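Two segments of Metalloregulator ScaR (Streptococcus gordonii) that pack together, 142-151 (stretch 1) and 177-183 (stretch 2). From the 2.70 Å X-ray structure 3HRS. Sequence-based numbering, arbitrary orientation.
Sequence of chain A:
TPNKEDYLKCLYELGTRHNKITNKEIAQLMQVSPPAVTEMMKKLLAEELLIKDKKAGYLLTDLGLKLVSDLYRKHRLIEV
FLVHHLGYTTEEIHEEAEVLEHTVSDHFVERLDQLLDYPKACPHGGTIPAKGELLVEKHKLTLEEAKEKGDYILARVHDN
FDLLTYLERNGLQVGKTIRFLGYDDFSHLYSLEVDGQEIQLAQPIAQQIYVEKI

Stretch 1 (142-151) TLEEAKEKGD
Stretch 2 (177-183) TIRFLGY

Stretch 1 is loop and turn up to Lys149, then becomes strand at Gly150 and Asp151. Stretch 2 is strand throughout. The two strands run antiparallel. The two stretches together bury 458 Å², both sides summed.

Backbone hydrogen bonds set the register. Gly150 and Phe180 form a hydrogen-bonded pair, with CA atoms 5.2 Å apart. Gly150 N donates to Phe180 O at 3.0 Å, nearly straight at 170°. Phe180 N donates to Gly150 O at 2.8 Å and 155°. Asp151 and Arg179 form the next, non-hydrogen-bonded pair, CA to CA 4.5 Å. Two CA-H...O contacts supplement the ladder: Arg179 CA to Gly150 O and Asp151 CA to Ile178 O, both 3.4 Å. Gly150 has phi/psi 106/-155, where a CB would jam against the preceding carbonyl, so the backbone itself calls for glycine. Gly182, at 91/163, is under the same constraint.

Apolar packing centres on Phe180, the most covered residue (131 Å²). Its chi1 is t (-173°) and chi2 is 32°. Leu143 (chi1 t, chi2 p) lies over one face of the Phe180 ring in a CH-pi contact, with Leu143 CD1 4.3 Å from the Phe180 ring centroid and 17° off the ring normal. Leu143 opens a type I turn ending at Ala146, closed by Ala146 N to Leu143 O at 3.0 Å. Ala146 CB points toward stretch 2 and reaches Phe180 CE2 at 4.2 Å.

Carbonyls meet the ring edge. Ala146 O is 3.4 Å from Phe180 CE2, and Glu148 O is 3.5 Å from Phe180 CD2.

Charged groups approach on the sheet face shared by Asp151 and Arg179. Both have chi1 m; Arg179 continues t, t. Asp151 OD1 lies 3.8 Å from Arg179 CG and 4.4 Å from Arg179 NE, at the guanidinium edge but beyond salt-bridge range.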

ATOM      1  N   THR A 142      -4.835  29.097  15.272  1.00 90.88           N
ATOM      2  CA  THR A 142      -3.597  29.336  14.528  1.00 92.50           C
ATOM      3  C   THR A 142      -2.718  30.378  15.226  1.00 90.57           C
ATOM      4  O   THR A 142      -3.203  31.162  16.035  1.00 95.07           O
ATOM      5  CB  THR A 142      -3.888  29.739  13.050  1.00100.21           C
ATOM      6  OG1 THR A 142      -2.667  29.778  12.305  1.00104.60           O
ATOM      7  CG2 THR A 142      -4.529  31.095  12.970  1.00104.75           C
ATOM      8  N   LEU A 143      -1.423  30.379  14.931  1.00 84.65           N
ATOM      9  CA  LEU A 143      -0.523  31.301  15.604  1.00 86.32           C
ATOM     10  C   LEU A 143      -0.946  32.738  15.314  1.00 96.05           C
ATOM     11  O   LEU A 143      -1.032  33.568  16.226  1.00102.92           O
ATOM     12  CB  LEU A 143       0.932  31.083  15.180  1.00 84.62           C
ATOM     13  CG  LEU A 143       1.981  31.947  15.907  1.00 82.37           C
ATOM     14  CD1 LEU A 143       1.939  31.697  17.412  1.00 80.18           C
ATOM     15  CD2 LEU A 143       3.414  31.769  15.365  1.00 74.64           C
ATOM     16  N   GLU A 144      -1.217  33.036  14.051  1.00 98.41           N
ATOM     17  CA  GLU A 144      -1.551  34.405  13.689  1.00114.10           C
ATOM     18  C   GLU A 144      -2.797  34.914  14.418  1.00122.20           C
ATOM     19  O   GLU A 144      -2.852  36.084  14.814  1.00126.12           O
ATOM     20  CB  GLU A 144      -1.699  34.576  12.175  1.00114.53           C
ATOM     21  CG  GLU A 144      -3.118  34.462  11.657  1.00116.22           C
ATOM     22  CD  GLU A 144      -3.266  35.070  10.277  1.00119.19           C
ATOM     23  OE1 GLU A 144      -3.839  34.407   9.383  1.00120.89           O
ATOM     24  OE2 GLU A 144      -2.789  36.208  10.083  1.00118.13           O
ATOM     25  N   GLU A 145      -3.790  34.048  14.604  1.00116.96           N
ATOM     26  CA  GLU A 145      -4.982  34.466  15.330  1.00118.73           C
ATOM     27  C   GLU A 145      -4.895  34.100  16.813  1.00116.77           C
ATOM     28  O   GLU A 145      -5.891  33.754  17.443  1.00119.63           O
ATOM     29  CB  GLU A 145      -6.267  33.948  14.663  1.00123.91           C
ATOM     30  CG  GLU A 145      -6.547  32.461  14.815  1.00127.40           C
ATOM     31  CD  GLU A 145      -7.451  31.915  13.709  1.00131.26           C
ATOM     32  OE1 GLU A 145      -7.486  30.678  13.514  1.00125.80           O
ATOM     33  OE2 GLU A 145      -8.120  32.725  13.029  1.00136.52           O
ATOM     34  N   ALA A 146      -3.690  34.202  17.366  1.00112.59           N
ATOM     35  CA  ALA A 146      -3.472  33.947  18.784  1.00113.19           C
ATOM     36  C   ALA A 146      -3.411  35.260  19.556  1.00127.85           C
ATOM     37  O   ALA A 146      -2.514  36.081  19.333  1.00129.26           O
ATOM     38  CB  ALA A 146      -2.198  33.145  18.991  1.00104.05           C
ATOM     39  N   LYS A 147      -4.366  35.453  20.465  1.00138.91           N
ATOM     40  CA  LYS A 147      -4.492  36.713  21.214  1.00145.72           C
ATOM     41  C   LYS A 147      -3.390  36.900  22.264  1.00142.32           C
ATOM     42  O   LYS A 147      -2.440  37.654  22.054  1.00136.19           O
ATOM     43  CB  LYS A 147      -5.878  36.816  21.874  1.00150.59           C
ATOM     44  CG  LYS A 147      -6.955  37.538  21.050  1.00154.56           C
ATOM     45  CD  LYS A 147      -8.342  37.379  21.686  1.00160.15           C
ATOM     46  CE  LYS A 147      -9.080  38.725  21.849  1.00166.57           C
ATOM     47  NZ  LYS A 147      -9.712  39.254  20.603  1.00166.54           N
ATOM     48  N   GLU A 148      -3.527  36.199  23.386  1.00145.48           N
ATOM     49  CA  GLU A 148      -2.615  36.322  24.526  1.00148.65           C
ATOM     50  C   GLU A 148      -1.162  35.959  24.205  1.00139.21           C
ATOM     51  O   GLU A 148      -0.893  35.150  23.319  1.00135.98           O
ATOM     52  CB  GLU A 148      -3.109  35.454  25.694  1.00157.47           C
ATOM     53  CG  GLU A 148      -4.439  35.897  26.315  1.00164.47           C
ATOM     54  CD  GLU A 148      -4.916  34.976  27.438  1.00164.03           C
ATOM     55  OE1 GLU A 148      -5.275  35.497  28.520  1.00164.28           O
ATOM     56  OE2 GLU A 148      -4.936  33.739  27.240  1.00158.55           O
ATOM     57  N   LYS A 149      -0.229  36.552  24.945  1.00136.23           N
ATOM     58  CA  LYS A 149       1.180  36.181  24.848  1.00129.47           C
ATOM     59  C   LYS A 149       1.517  35.107  25.887  1.00126.68           C
ATOM     60  O   LYS A 149       0.670  34.731  26.701  1.00122.26           O
ATOM     61  CB  LYS A 149       2.085  37.402  25.037  1.00127.58           C
ATOM     62  CG  LYS A 149       1.679  38.631  24.235  1.00133.06           C
ATOM     63  CD  LYS A 149       0.913  39.645  25.090  1.00140.88           C
ATOM     64  CE  LYS A 149       0.782  40.983  24.369  1.00144.05           C
ATOM     65  NZ  LYS A 149       0.358  42.098  25.274  1.00150.87           N
ATOM     66  N   GLY A 150       2.754  34.613  25.854  1.00128.93           N
ATOM     67  CA  GLY A 150       3.205  33.602  26.797  1.00136.25           C
ATOM     68  C   GLY A 150       3.347  32.184  26.250  1.00136.39           C
ATOM     69  O   GLY A 150       3.538  31.969  25.049  1.00134.88           O
ATOM     70  N   ASP A 151       3.248  31.208  27.148  1.00133.12           N
ATOM     71  CA  ASP A 151       3.515  29.819  26.812  1.00128.26           C
ATOM     72  C   ASP A 151       2.397  29.200  25.976  1.00124.86           C
ATOM     73  O   ASP A 151       1.223  29.525  26.157  1.00133.42           O
ATOM     74  CB  ASP A 151       3.777  29.011  28.086  1.00129.36           C
ATOM     75  CG  ASP A 151       5.121  29.341  28.714  1.00134.31           C
ATOM     76  OD1 ASP A 151       6.125  28.684  28.359  1.00124.82           O
ATOM     77  OD2 ASP A 151       5.174  30.263  29.562  1.00147.40           O
ATOM     78  N   THR A 177       7.198  23.082  23.444  1.00124.38           N
ATOM     79  CA  THR A 177       6.534  24.222  24.046  1.00124.36           C
ATOM     80  C   THR A 177       7.074  25.498  23.410  1.00119.68           C
ATOM     81  O   THR A 177       8.211  25.545  22.935  1.00115.72           O
ATOM     82  CB  THR A 177       6.716  24.257  25.575  1.00132.14           C
ATOM     83  OG1 THR A 177       6.832  22.917  26.078  1.00130.39           O
ATOM     84  CG2 THR A 177       5.527  24.954  26.236  1.00133.33           C
ATOM     85  N   ILE A 178       6.247  26.533  23.410  1.00115.15           N
ATOM     86  CA  ILE A 178       6.479  27.690  22.572  1.00110.18           C
ATOM     87  C   ILE A 178       6.105  28.947  23.337  1.00117.56           C
ATOM     88  O   ILE A 178       5.005  29.035  23.884  1.00122.48           O
ATOM     89  CB  ILE A 178       5.635  27.566  21.273  1.00109.64           C
ATOM     90  CG1 ILE A 178       6.408  26.772  20.219  1.00113.32           C
ATOM     91  CG2 ILE A 178       5.243  28.912  20.720  1.00107.64           C
ATOM     92  CD1 ILE A 178       7.857  27.185  20.107  1.00119.09           C
ATOM     93  N   ARG A 179       7.031  29.904  23.407  1.00114.50           N
ATOM     94  CA  ARG A 179       6.721  31.203  23.976  1.00121.72           C
ATOM     95  C   ARG A 179       6.410  32.197  22.863  1.00113.27           C
ATOM     96  O   ARG A 179       7.292  32.564  22.082  1.00109.88           O
ATOM     97  CB  ARG A 179       7.888  31.737  24.800  1.00145.54           C
ATOM     98  CG  ARG A 179       8.187  31.023  26.116  1.00161.04           C
ATOM     99  CD  ARG A 179       9.323  31.774  26.836  1.00173.48           C
ATOM    100  NE  ARG A 179       9.788  31.119  28.058  1.00181.25           N
ATOM    101  CZ  ARG A 179      10.954  31.380  28.644  1.00186.54           C
ATOM    102  NH1 ARG A 179      11.779  32.275  28.112  1.00188.41           N
ATOM    103  NH2 ARG A 179      11.302  30.741  29.757  1.00187.59           N
ATOM    104  N   PHE A 180       5.153  32.624  22.796  1.00110.43           N
ATOM    105  CA  PHE A 180       4.725  33.669  21.876  1.00110.53           C
ATOM    106  C   PHE A 180       5.063  35.030  22.466  1.00121.76           C
ATOM    107  O   PHE A 180       4.660  35.329  23.589  1.00131.20           O
ATOM    108  CB  PHE A 180       3.215  33.586  21.666  1.00105.12           C
ATOM    109  CG  PHE A 180       2.689  34.524  20.612  1.00108.33           C
ATOM    110  CD1 PHE A 180       3.462  34.868  19.513  1.00109.58           C
ATOM    111  CD2 PHE A 180       1.402  35.029  20.700  1.00112.26           C
ATOM    112  CE1 PHE A 180       2.967  35.714  18.532  1.00110.26           C
ATOM    113  CE2 PHE A 180       0.902  35.878  19.721  1.00114.35           C
ATOM    114  CZ  PHE A 180       1.685  36.219  18.638  1.00112.78           C
ATOM    115  N   LEU A 181       5.796  35.855  21.722  1.00122.09           N
ATOM    116  CA  LEU A 181       6.134  37.200  22.195  1.00128.86           C
ATOM    117  C   LEU A 181       5.277  38.260  21.516  1.00130.38           C
ATOM    118  O   LEU A 181       5.559  39.445  21.619  1.00131.25           O
ATOM    119  CB  LEU A 181       7.614  37.503  21.966  1.00128.63           C
ATOM    120  CG  LEU A 181       8.562  36.447  22.527  1.00131.59           C
ATOM    121  CD1 LEU A 181       9.979  36.664  22.021  1.00133.78           C
ATOM    122  CD2 LEU A 181       8.510  36.452  24.046  1.00135.08           C
ATOM    123  N   GLY A 182       4.239  37.822  20.811  1.00129.65           N
ATOM    124  CA  GLY A 182       3.307  38.733  20.173  1.00124.82           C
ATOM    125  C   GLY A 182       3.668  39.096  18.746  1.00120.87           C
ATOM    126  O   GLY A 182       4.796  38.899  18.291  1.00119.50           O
ATOM    127  N   TYR A 183       2.684  39.618  18.029  1.00120.65           N
ATOM    128  CA  TYR A 183       2.921  40.202  16.722  1.00124.29           C
ATOM    129  C   TYR A 183       3.524  41.597  16.917  1.00127.20           C
ATOM    130  O   TYR A 183       2.953  42.419  17.631  1.00126.32           O
ATOM    131  CB  TYR A 183       1.591  40.312  15.976  1.00124.18           C
ATOM    132  CG  TYR A 183       1.699  40.745  14.532  1.00125.19           C
ATOM    133  CD1 TYR A 183       1.692  39.810  13.512  1.00123.15           C
ATOM    134  CD2 TYR A 183       1.791  42.085  14.190  1.00126.15           C
ATOM    135  CE1 TYR A 183       1.779  40.193  12.187  1.00125.00           C
ATOM    136  CE2 TYR A 183       1.881  42.480  12.865  1.00127.42           C
ATOM    137  CZ  TYR A 183       1.873  41.528  11.869  1.00127.36           C
ATOM    138  OH  TYR A 183       1.961  41.905  10.548  1.00128.96           O
TER